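Local atomic coordinates of Red carotenoid protein (RCP) (Nostoc sp., PDB entry 5FCY), a protein that binds carotenoid, modelled here as beta-carotene, in a soluble all-helical fold related to the N-terminal domain of the orange carotenoid protein, and probably serves in photoprotection. Residues A[22-25]-A[26-29]; A[71-74]-A[75-78]; A[137-140]-A[141-144]. All blocks are in the same frame, centred on the assembly; numbering follows the deposited sequence.

Contact 1 of 3, residues A[22-25]-A[26-29]; sequences DVDE and QLAL. With BCR (beta-carotene), chain B.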
loop_
_atom_site.group_PDB
_atom_site.type_symbol
_atom_site.label_atom_id
_atom_site.label_comp_id
_atom_site.label_asym_id
_atom_site.label_seq_id
_atom_site.Cartn_x
_atom_site.Cartn_y
_atom_site.Cartn_z
ATOM N N ASP A 22 -10.782 5.495 -5.504
ATOM C CA ASP A 22 -11.451 4.457 -4.737
ATOM C C ASP A 22 -10.415 3.565 -4.056
ATOM O O ASP A 22 -9.270 3.445 -4.500
ATOM C CB ASP A 22 -12.365 3.625 -5.639
ATOM C CG ASP A 22 -13.530 4.428 -6.197
ATOM O OD1 ASP A 22 -14.034 5.325 -5.486
ATOM O OD2 ASP A 22 -13.944 4.161 -7.346
ATOM N N VAL A 23 -10.833 2.936 -2.955
ATOM C CA VAL A 23 -9.913 2.129 -2.153
ATOM C C VAL A 23 -9.275 1.040 -3.005
ATOM O O VAL A 23 -8.055 0.838 -2.978
ATOM C CB VAL A 23 -10.642 1.537 -0.935
ATOM C CG1 VAL A 23 -9.721 0.611 -0.149
ATOM C CG2 VAL A 23 -11.142 2.652 -0.046
ATOM N N ASP A 24 -10.093 0.305 -3.759
ATOM C CA ASP A 24 -9.554 -0.740 -4.622
ATOM C C ASP A 24 -8.682 -0.149 -5.720
ATOM O O ASP A 24 -7.651 -0.729 -6.080
ATOM C CB ASP A 24 -10.694 -1.561 -5.218
ATOM C CG ASP A 24 -11.266 -2.565 -4.235
ATOM O OD1 ASP A 24 -10.708 -2.696 -3.126
ATOM O OD2 ASP A 24 -12.265 -3.233 -4.579
ATOM N N GLU A 25 -9.076 1.003 -6.264
ATOM C CA GLU A 25 -8.240 1.685 -7.244
ATOM C C GLU A 25 -6.891 2.060 -6.643
ATOM O O GLU A 25 -5.852 1.950 -7.307
ATOM C CB GLU A 25 -8.960 2.930 -7.764
ATOM C CG GLU A 25 -8.302 3.583 -8.966
ATOM C CD GLU A 25 -8.436 2.752 -10.225
ATOM O OE1 GLU A 25 -9.065 1.675 -10.163
ATOM O OE2 GLU A 25 -7.916 3.176 -11.278
ATOM N N GLN A 26 -6.887 2.509 -5.385
ATOM C CA GLN A 26 -5.636 2.831 -4.709
ATOM C C GLN A 26 -4.745 1.602 -4.604
ATOM O O GLN A 26 -3.546 1.660 -4.901
ATOM C CB GLN A 26 -5.919 3.400 -3.316
ATOM C CG GLN A 26 -6.544 4.790 -3.311
ATOM C CD GLN A 26 -6.609 5.406 -1.921
ATOM O OE1 GLN A 26 -5.609 5.468 -1.208
ATOM N NE2 GLN A 26 -7.794 5.867 -1.534
ATOM N N LEU A 27 -5.317 0.478 -4.171
ATOM C CA LEU A 27 -4.536 -0.745 -4.033
ATOM C C LEU A 27 -4.006 -1.211 -5.382
ATOM O O LEU A 27 -2.894 -1.746 -5.469
ATOM C CB LEU A 27 -5.391 -1.831 -3.380
ATOM C CG LEU A 27 -5.612 -1.675 -1.875
ATOM C CD1 LEU A 27 -6.835 -2.457 -1.421
ATOM C CD2 LEU A 27 -4.375 -2.126 -1.112
ATOM N N ALA A 28 -4.785 -1.014 -6.447
ATOM C CA ALA A 28 -4.332 -1.404 -7.778
ATOM C C ALA A 28 -3.125 -0.578 -8.201
ATOM O O ALA A 28 -2.129 -1.120 -8.693
ATOM C CB ALA A 28 -5.470 -1.250 -8.788
ATOM N N LEU A 29 -3.199 0.740 -8.015
ATOM C CA LEU A 29 -2.069 1.600 -8.348
ATOM C C LEU A 29 -0.822 1.182 -7.578
ATOM O O LEU A 29 0.270 1.076 -8.147
ATOM C CB LEU A 29 -2.423 3.057 -8.052
ATOM C CG LEU A 29 -1.340 4.091 -8.351
ATOM C CD1 LEU A 29 -1.012 4.110 -9.830
ATOM C CD2 LEU A 29 -1.790 5.461 -7.884
HETATM C C1 BCR B . -9.120 -7.022 -5.202
HETATM C C2 BCR B . -10.056 -7.099 -6.405
HETATM C C3 BCR B . -10.554 -5.743 -6.894
HETATM C C4 BCR B . -9.505 -4.657 -6.700
HETATM C C5 BCR B . -8.142 -5.275 -6.515
HETATM C C6 BCR B . -7.956 -6.089 -5.477
HETATM C C7 BCR B . -6.729 -6.139 -4.615
HETATM C C8 BCR B . -5.627 -5.369 -4.730
HETATM C C9 BCR B . -4.465 -5.512 -3.800
HETATM C C10 BCR B . -3.364 -4.742 -4.001
HETATM C C11 BCR B . -2.149 -4.767 -3.165
HETATM C C33 BCR B . -7.088 -5.001 -7.534
HETATM C C31 BCR B . -8.658 -8.446 -4.895
HETATM C C32 BCR B . -9.910 -6.461 -4.032
HETATM C C34 BCR B . -4.569 -6.512 -2.680
HETATM C C12 BCR B . -1.122 -3.947 -3.442
HETATM C C13 BCR B . 0.125 -3.916 -2.634
HETATM C C14 BCR B . 1.118 -3.058 -2.991
HETATM C C15 BCR B . 2.400 -2.913 -2.285
HETATM C C16 BCR B . 3.346 -2.059 -2.704
HETATM C C17 BCR B . 4.610 -1.957 -1.959
HETATM C C18 BCR B . 5.628 -1.141 -2.298
HETATM C C19 BCR B . 6.832 -1.152 -1.424
HETATM C C20 BCR B . 7.887 -0.344 -1.585
HETATM C C21 BCR B . 9.026 -0.430 -0.659
HETATM C C22 BCR B . 10.133 0.329 -0.782
HETATM C C23 BCR B . 11.231 0.127 0.206
HETATM C C24 BCR B . 12.418 0.741 0.118
HETATM C C25 BCR B . 13.532 0.535 1.088
HETATM C C26 BCR B . 13.485 -0.330 2.103
HETATM C C27 BCR B . 13.665 0.194 3.509
HETATM C C28 BCR B . 14.503 1.465 3.463
HETATM C C29 BCR B . 15.513 1.420 2.322
HETATM C C30 BCR B . 14.823 1.317 0.962
HETATM C C35 BCR B . 0.213 -4.834 -1.446
HETATM C C36 BCR B . 5.509 -0.271 -3.519
HETATM C C37 BCR B . 10.202 1.308 -1.921
HETATM C C38 BCR B . 13.357 -1.815 1.872
HETATM C C39 BCR B . 15.718 0.580 -0.024
HETATM C C40 BCR B . 14.575 2.730 0.446
#

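Contact 2 of 3, residues A[71-74]-A[75-78]; sequences QLQL and QRDL. With BCR (beta-carotene), chain B.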
loop_
_atom_site.group_PDB
_atom_site.type_symbol
_atom_site.label_atom_id
_atom_site.label_comp_id
_atom_site.label_asym_id
_atom_site.label_seq_id
_atom_site.Cartn_x
_atom_site.Cartn_y
_atom_site.Cartn_z
ATOM N N GLN A 71 -7.719 -10.855 4.627
ATOM C CA GLN A 71 -6.504 -10.197 4.159
ATOM C C GLN A 71 -6.841 -8.969 3.324
ATOM O O GLN A 71 -6.201 -7.920 3.455
ATOM C CB GLN A 71 -5.656 -11.174 3.342
ATOM C CG GLN A 71 -5.213 -12.411 4.105
ATOM C CD GLN A 71 -4.408 -13.368 3.248
ATOM O OE1 GLN A 71 -4.314 -13.202 2.031
ATOM N NE2 GLN A 71 -3.817 -14.376 3.881
ATOM N N LEU A 72 -7.847 -9.086 2.459
ATOM C CA LEU A 72 -8.262 -7.952 1.644
ATOM C C LEU A 72 -8.872 -6.854 2.503
ATOM O O LEU A 72 -8.564 -5.670 2.329
ATOM C CB LEU A 72 -9.263 -8.409 0.586
ATOM C CG LEU A 72 -9.990 -7.260 -0.111
ATOM C CD1 LEU A 72 -8.971 -6.323 -0.732
ATOM C CD2 LEU A 72 -10.961 -7.780 -1.150
ATOM N N GLN A 73 -9.759 -7.227 3.424
ATOM C CA GLN A 73 -10.480 -6.224 4.195
ATOM C C GLN A 73 -9.541 -5.407 5.071
ATOM O O GLN A 73 -9.799 -4.223 5.318
ATOM C CB GLN A 73 -11.562 -6.891 5.046
ATOM C CG GLN A 73 -12.557 -5.915 5.647
ATOM C CD GLN A 73 -13.232 -5.055 4.596
ATOM O OE1 GLN A 73 -13.666 -5.552 3.557
ATOM N NE2 GLN A 73 -13.305 -3.753 4.852
ATOM N N LEU A 74 -8.450 -6.010 5.548
ATOM C CA LEU A 74 -7.485 -5.258 6.343
ATOM C C LEU A 74 -6.863 -4.134 5.523
ATOM O O LEU A 74 -6.845 -2.975 5.951
ATOM C CB LEU A 74 -6.397 -6.187 6.878
ATOM C CG LEU A 74 -5.278 -5.475 7.645
ATOM C CD1 LEU A 74 -5.785 -4.949 8.979
ATOM C CD2 LEU A 74 -4.096 -6.397 7.839
ATOM N N GLN A 75 -6.333 -4.465 4.344
ATOM C CA GLN A 75 -5.686 -3.453 3.516
ATOM C C GLN A 75 -6.650 -2.319 3.191
ATOM O O GLN A 75 -6.277 -1.143 3.244
ATOM C CB GLN A 75 -5.145 -4.092 2.238
ATOM C CG GLN A 75 -4.160 -5.217 2.492
ATOM C CD GLN A 75 -3.671 -5.864 1.212
ATOM O OE1 GLN A 75 -3.003 -5.229 0.394
ATOM N NE2 GLN A 75 -4.009 -7.136 1.030
ATOM N N ARG A 76 -7.896 -2.655 2.856
ATOM C CA ARG A 76 -8.927 -1.634 2.700
ATOM C C ARG A 76 -9.106 -0.841 3.988
ATOM O O ARG A 76 -9.148 0.394 3.973
ATOM C CB ARG A 76 -10.249 -2.282 2.295
ATOM C CG ARG A 76 -10.208 -3.048 0.989
ATOM C CD ARG A 76 -11.479 -3.857 0.807
ATOM N NE ARG A 76 -11.783 -4.111 -0.597
ATOM C CZ ARG A 76 -12.860 -4.765 -1.019
ATOM N NH1 ARG A 76 -13.738 -5.235 -0.145
ATOM N NH2 ARG A 76 -13.060 -4.952 -2.314
ATOM N N ASP A 77 -9.223 -1.545 5.119
ATOM C CA ASP A 77 -9.422 -0.878 6.400
ATOM C C ASP A 77 -8.250 0.028 6.757
ATOM O O ASP A 77 -8.435 1.035 7.448
ATOM C CB ASP A 77 -9.642 -1.918 7.498
ATOM C CG ASP A 77 -11.012 -2.572 7.421
ATOM O OD1 ASP A 77 -11.942 -1.964 6.851
ATOM O OD2 ASP A 77 -11.162 -3.698 7.940
ATOM N N LEU A 78 -7.039 -0.306 6.303
ATOM C CA LEU A 78 -5.899 0.568 6.558
ATOM C C LEU A 78 -6.005 1.853 5.749
ATOM O O LEU A 78 -5.665 2.935 6.244
ATOM C CB LEU A 78 -4.589 -0.156 6.240
ATOM C CG LEU A 78 -4.246 -1.392 7.076
ATOM C CD1 LEU A 78 -2.868 -1.908 6.697
ATOM C CD2 LEU A 78 -4.322 -1.108 8.567
HETATM C C1 BCR B . -9.120 -7.022 -5.202
HETATM C C2 BCR B . -10.056 -7.099 -6.405
HETATM C C3 BCR B . -10.554 -5.743 -6.894
HETATM C C4 BCR B . -9.505 -4.657 -6.700
HETATM C C5 BCR B . -8.142 -5.275 -6.515
HETATM C C6 BCR B . -7.956 -6.089 -5.477
HETATM C C7 BCR B . -6.729 -6.139 -4.615
HETATM C C8 BCR B . -5.627 -5.369 -4.730
HETATM C C9 BCR B . -4.465 -5.512 -3.800
HETATM C C10 BCR B . -3.364 -4.742 -4.001
HETATM C C11 BCR B . -2.149 -4.767 -3.165
HETATM C C33 BCR B . -7.088 -5.001 -7.534
HETATM C C31 BCR B . -8.658 -8.446 -4.895
HETATM C C32 BCR B . -9.910 -6.461 -4.032
HETATM C C34 BCR B . -4.569 -6.512 -2.680
HETATM C C12 BCR B . -1.122 -3.947 -3.442
HETATM C C13 BCR B . 0.125 -3.916 -2.634
HETATM C C14 BCR B . 1.118 -3.058 -2.991
HETATM C C15 BCR B . 2.400 -2.913 -2.285
HETATM C C16 BCR B . 3.346 -2.059 -2.704
HETATM C C17 BCR B . 4.610 -1.957 -1.959
HETATM C C18 BCR B . 5.628 -1.141 -2.298
HETATM C C19 BCR B . 6.832 -1.152 -1.424
HETATM C C20 BCR B . 7.887 -0.344 -1.585
HETATM C C21 BCR B . 9.026 -0.430 -0.659
HETATM C C22 BCR B . 10.133 0.329 -0.782
HETATM C C23 BCR B . 11.231 0.127 0.206
HETATM C C24 BCR B . 12.418 0.741 0.118
HETATM C C25 BCR B . 13.532 0.535 1.088
HETATM C C26 BCR B . 13.485 -0.330 2.103
HETATM C C27 BCR B . 13.665 0.194 3.509
HETATM C C28 BCR B . 14.503 1.465 3.463
HETATM C C29 BCR B . 15.513 1.420 2.322
HETATM C C30 BCR B . 14.823 1.317 0.962
HETATM C C35 BCR B . 0.213 -4.834 -1.446
HETATM C C36 BCR B . 5.509 -0.271 -3.519
HETATM C C37 BCR B . 10.202 1.308 -1.921
HETATM C C38 BCR B . 13.357 -1.815 1.872
HETATM C C39 BCR B . 15.718 0.580 -0.024
HETATM C C40 BCR B . 14.575 2.730 0.446
#

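Contact 3 of 3, residues A[137-140]-A[141-144]; sequences LGFE and QQIT. With BCR (beta-carotene), chain B.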
loop_
_atom_site.group_PDB
_atom_site.type_symbol
_atom_site.label_atom_id
_atom_site.label_comp_id
_atom_site.label_asym_id
_atom_site.label_seq_id
_atom_site.Cartn_x
_atom_site.Cartn_y
_atom_site.Cartn_z
ATOM N N LEU A 137 9.374 10.309 -11.320
ATOM C CA LEU A 137 10.100 10.737 -10.136
ATOM C C LEU A 137 11.365 9.905 -9.946
ATOM O O LEU A 137 11.507 8.801 -10.480
ATOM C CB LEU A 137 9.216 10.623 -8.895
ATOM C CG LEU A 137 8.315 11.818 -8.587
ATOM C CD1 LEU A 137 7.502 12.229 -9.803
ATOM C CD2 LEU A 137 7.394 11.492 -7.423
ATOM N N GLY A 138 12.297 10.455 -9.170
ATOM C CA GLY A 138 13.510 9.732 -8.850
ATOM C C GLY A 138 13.324 8.785 -7.678
ATOM O O GLY A 138 12.562 9.044 -6.746
ATOM N N PHE A 139 14.051 7.668 -7.741
ATOM C CA PHE A 139 13.944 6.586 -6.767
ATOM C C PHE A 139 13.752 7.104 -5.347
ATOM O O PHE A 139 12.921 6.578 -4.600
ATOM C CB PHE A 139 15.187 5.694 -6.839
ATOM C CG PHE A 139 15.142 4.509 -5.914
ATOM C CD1 PHE A 139 14.054 3.650 -5.915
ATOM C CD2 PHE A 139 16.194 4.248 -5.052
ATOM C CE1 PHE A 139 14.010 2.559 -5.067
ATOM C CE2 PHE A 139 16.158 3.158 -4.203
ATOM C CZ PHE A 139 15.064 2.311 -4.212
ATOM N N GLU A 140 14.501 8.136 -4.960
ATOM C CA GLU A 140 14.374 8.647 -3.602
ATOM C C GLU A 140 13.103 9.465 -3.411
ATOM O O GLU A 140 12.524 9.447 -2.318
ATOM C CB GLU A 140 15.608 9.470 -3.235
ATOM C CG GLU A 140 16.860 8.622 -3.110
ATOM C CD GLU A 140 18.013 9.377 -2.490
ATOM O OE1 GLU A 140 17.765 10.189 -1.574
ATOM O OE2 GLU A 140 19.164 9.162 -2.923
ATOM N N GLN A 141 12.648 10.176 -4.447
ATOM C CA GLN A 141 11.348 10.837 -4.368
ATOM C C GLN A 141 10.214 9.824 -4.331
ATOM O O GLN A 141 9.192 10.060 -3.678
ATOM C CB GLN A 141 11.160 11.786 -5.550
ATOM C CG GLN A 141 12.064 13.004 -5.522
ATOM C CD GLN A 141 12.843 13.170 -6.809
ATOM O OE1 GLN A 141 12.311 13.635 -7.818
ATOM N NE2 GLN A 141 14.113 12.782 -6.782
ATOM N N GLN A 142 10.370 8.698 -5.031
ATOM C CA GLN A 142 9.374 7.636 -4.962
ATOM C C GLN A 142 9.274 7.078 -3.548
ATOM O O GLN A 142 8.175 6.935 -3.000
ATOM C CB GLN A 142 9.725 6.533 -5.960
ATOM C CG GLN A 142 9.726 6.997 -7.403
ATOM C CD GLN A 142 10.153 5.910 -8.363
ATOM O OE1 GLN A 142 10.541 4.818 -7.951
ATOM N NE2 GLN A 142 10.085 6.204 -9.655
ATOM N N ILE A 143 10.418 6.761 -2.939
ATOM C CA ILE A 143 10.425 6.304 -1.550
ATOM C C ILE A 143 9.748 7.336 -0.657
ATOM O O ILE A 143 8.904 7.004 0.181
ATOM C CB ILE A 143 11.865 6.019 -1.086
ATOM C CG1 ILE A 143 12.512 4.948 -1.965
ATOM C CG2 ILE A 143 11.889 5.565 0.376
ATOM C CD1 ILE A 143 14.012 4.986 -1.942
ATOM N N THR A 144 10.117 8.607 -0.823
ATOM C CA THR A 144 9.468 9.671 -0.066
ATOM C C THR A 144 7.967 9.684 -0.323
ATOM O O THR A 144 7.168 9.813 0.611
ATOM C CB THR A 144 10.089 11.020 -0.430
ATOM O OG1 THR A 144 11.505 10.968 -0.211
ATOM C CG2 THR A 144 9.495 12.140 0.413
HETATM C C1 BCR B . -9.120 -7.022 -5.202
HETATM C C2 BCR B . -10.056 -7.099 -6.405
HETATM C C3 BCR B . -10.554 -5.743 -6.894
HETATM C C4 BCR B . -9.505 -4.657 -6.700
HETATM C C5 BCR B . -8.142 -5.275 -6.515
HETATM C C6 BCR B . -7.956 -6.089 -5.477
HETATM C C7 BCR B . -6.729 -6.139 -4.615
HETATM C C8 BCR B . -5.627 -5.369 -4.730
HETATM C C9 BCR B . -4.465 -5.512 -3.800
HETATM C C10 BCR B . -3.364 -4.742 -4.001
HETATM C C11 BCR B . -2.149 -4.767 -3.165
HETATM C C33 BCR B . -7.088 -5.001 -7.534
HETATM C C31 BCR B . -8.658 -8.446 -4.895
HETATM C C32 BCR B . -9.910 -6.461 -4.032
HETATM C C34 BCR B . -4.569 -6.512 -2.680
HETATM C C12 BCR B . -1.122 -3.947 -3.442
HETATM C C13 BCR B . 0.125 -3.916 -2.634
HETATM C C14 BCR B . 1.118 -3.058 -2.991
HETATM C C15 BCR B . 2.400 -2.913 -2.285
HETATM C C16 BCR B . 3.346 -2.059 -2.704
HETATM C C17 BCR B . 4.610 -1.957 -1.959
HETATM C C18 BCR B . 5.628 -1.141 -2.298
HETATM C C19 BCR B . 6.832 -1.152 -1.424
HETATM C C20 BCR B . 7.887 -0.344 -1.585
HETATM C C21 BCR B . 9.026 -0.430 -0.659
HETATM C C22 BCR B . 10.133 0.329 -0.782
HETATM C C23 BCR B . 11.231 0.127 0.206
HETATM C C24 BCR B . 12.418 0.741 0.118
HETATM C C25 BCR B . 13.532 0.535 1.088
HETATM C C26 BCR B . 13.485 -0.330 2.103
HETATM C C27 BCR B . 13.665 0.194 3.509
HETATM C C28 BCR B . 14.503 1.465 3.463
HETATM C C29 BCR B . 15.513 1.420 2.322
HETATM C C30 BCR B . 14.823 1.317 0.962
HETATM C C35 BCR B . 0.213 -4.834 -1.446
HETATM C C36 BCR B . 5.509 -0.271 -3.519
HETATM C C37 BCR B . 10.202 1.308 -1.921
HETATM C C38 BCR B . 13.357 -1.815 1.872
HETATM C C39 BCR B . 15.718 0.580 -0.024
HETATM C C40 BCR B . 14.575 2.730 0.446
#

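Contact 1 of 3, residues A[22-25]-A[26-29]
Val23 and Leu27 meet one turn apart at the start of helix 23-35. Leu27 N donates to Val23 O at 3.0 Å. Beside this bond Val23 CG1 lies 4.4 Å from Leu27 CD1, a light apolar touch. The tightly packed side of the turn is the one that meets beta-carotene. Leu27 O is 3.4 Å from BCR C10, and Leu27 CB sits 3.6 Å from the same polyene carbon. With Leu27 CG beside its own backbone N (chi1 -75°), the two methyls split: CD2 reaches BCR C10 and C11, and CD1 lies next to Val23. Asp24 meets the end ring of the carotenoid: Asp24 CB is 3.6 Å from BCR C4, and the carboxylate lies near C4, C3 and the methyl C32. Asp24 OD2 makes a salt bridge to Arg76, which probably balances its charge beside the hydrocarbon. With an alanine at Asp24 the carboxylate would be gone, and Arg76 would probably be left without its ionic partner and freer to turn beside the carotenoid ring.

The solvent side is looser. Asp22 holds the N-cap position, but its side chain makes no capping bond and comes no nearer than 5.6 Å to residues 26-29. Its backbone does the work there: Gln26 N donates to Asp22 O at 2.7 Å.

The polar ends of Glu25 and Gln26 are held by other parts of the fold. Glu25 hydrogen-bonds Tyr121, Ser127 and the backbone N of Ser124; Gln26 hydrogen-bonds Tyr149 and the backbone O of Leu21. Val23, Gln26 and Leu27 pack on helix 68-79, whereas Leu29 packs on Leu130 and Leu131 of helix 125-136. Helix 23-35 thus touches both helices, with the carotenoid along one flank.

Contact 2 of 3, residues A[71-74]-A[75-78]
Leu72 O accepts from Arg76 N at 3.1 Å in an almost straight bond (N-H...O 178°), Gln73 O accepts from Asp77 N, and Leu74 O from Leu78 N, as in a regular alpha helix.

Leu72 and Arg76 carry the side-chain contact. The methyl Leu72 CD2 lies over the centre of one guanidinium face, 3.6 Å from Arg76 CZ. The extended arginine chain brings the flat group there. Gln73 OE1 comes near the guanidinium edge, in its plane, with the amide and guanidinium planes 72° apart. Gln73 also reaches Asp77 on the next turn: Gln73 CG is anti to its backbone N (chi1 -167°) and the chain bends at chi2. Gln73 NE2 then donates to Asp77 OD1 at 3.0 Å. It comes from above the carboxylate plane, though the acceptor lies close to the amide plane.

On the ligand side Leu72 CD2 is 3.3 Å from the ring methyl BCR C32. Gln75 OE1 approaches the polyene methyl BCR C34 at 3.7 Å, and Gln75 NE2 makes a weak hydrogen bond to Gln71 O. Leu74 CD1 and Leu78 CD2 touch at 4.1 Å; these leucines pack on helix 85-91.

The pocket wall thus mixes apolar methyls with polar groups. Arg76 NH2 makes a salt bridge to Asp24; with apolar carbons on one side of the arginine, that pairing may be somewhat strengthened.

Contact 3 of 3, residues A[137-140]-A[141-144]
Thr144 grips Glu140 O with two bonds. Thr144 OG1 donates to Glu140 O at 2.8 Å and Thr144 N donates to the same oxygen at 3.0 Å, from opposite faces of its plane. The hydroxyl can reach back because OG1 stands beside the backbone N (chi1 -56°). At the start of helix 139-150, Gln142 N donates to Gly138 O at 2.8 Å. Gly138 is the N-cap. Gly138 N makes a weak hydrogen bond to Gln141 OE1 at 3.5 Å.

The packing centres on Phe139 and Ile143. Ile143 CD1 sits over the middle of one ring face, 3.7 Å from the Phe139 ring centroid, in a CH-pi contact only 14° off the ring normal. Ile143 CD1 also lies 3.3 Å from BCR C40, a methyl of the carotenoid end ring. Leu137 CB rests at 4.0 Å on Gln141 CB, and farther out Leu137 touches Tyr14 of helix 9-19.

Over the first two turns, backbone bonds and the threonine hydroxyl tie the helix start together. Ile143, chiefly through CD1, bridges the aromatic face and the carotenoid by apolar contact.

From the N terminus, contact 1 comes first, on helix 23-35; contact 2 follows on helix 68-79 and contact 3 on helix 139-150. Each joins neighbouring turns of a single helix. None closes a long loop, and they run in series without nesting or crossing. Contacts 1 and 2 touch directly: beside the ion pair, Val23 and Leu27 lean on Gln75 and Arg76, tying two helices at one end of the carotenoid. Contact 3 stands apart, its centre about 20 Å from that of contact 1 and about 25 Å from that of contact 2. The long ligand bridges this distance, with an end ring at either place.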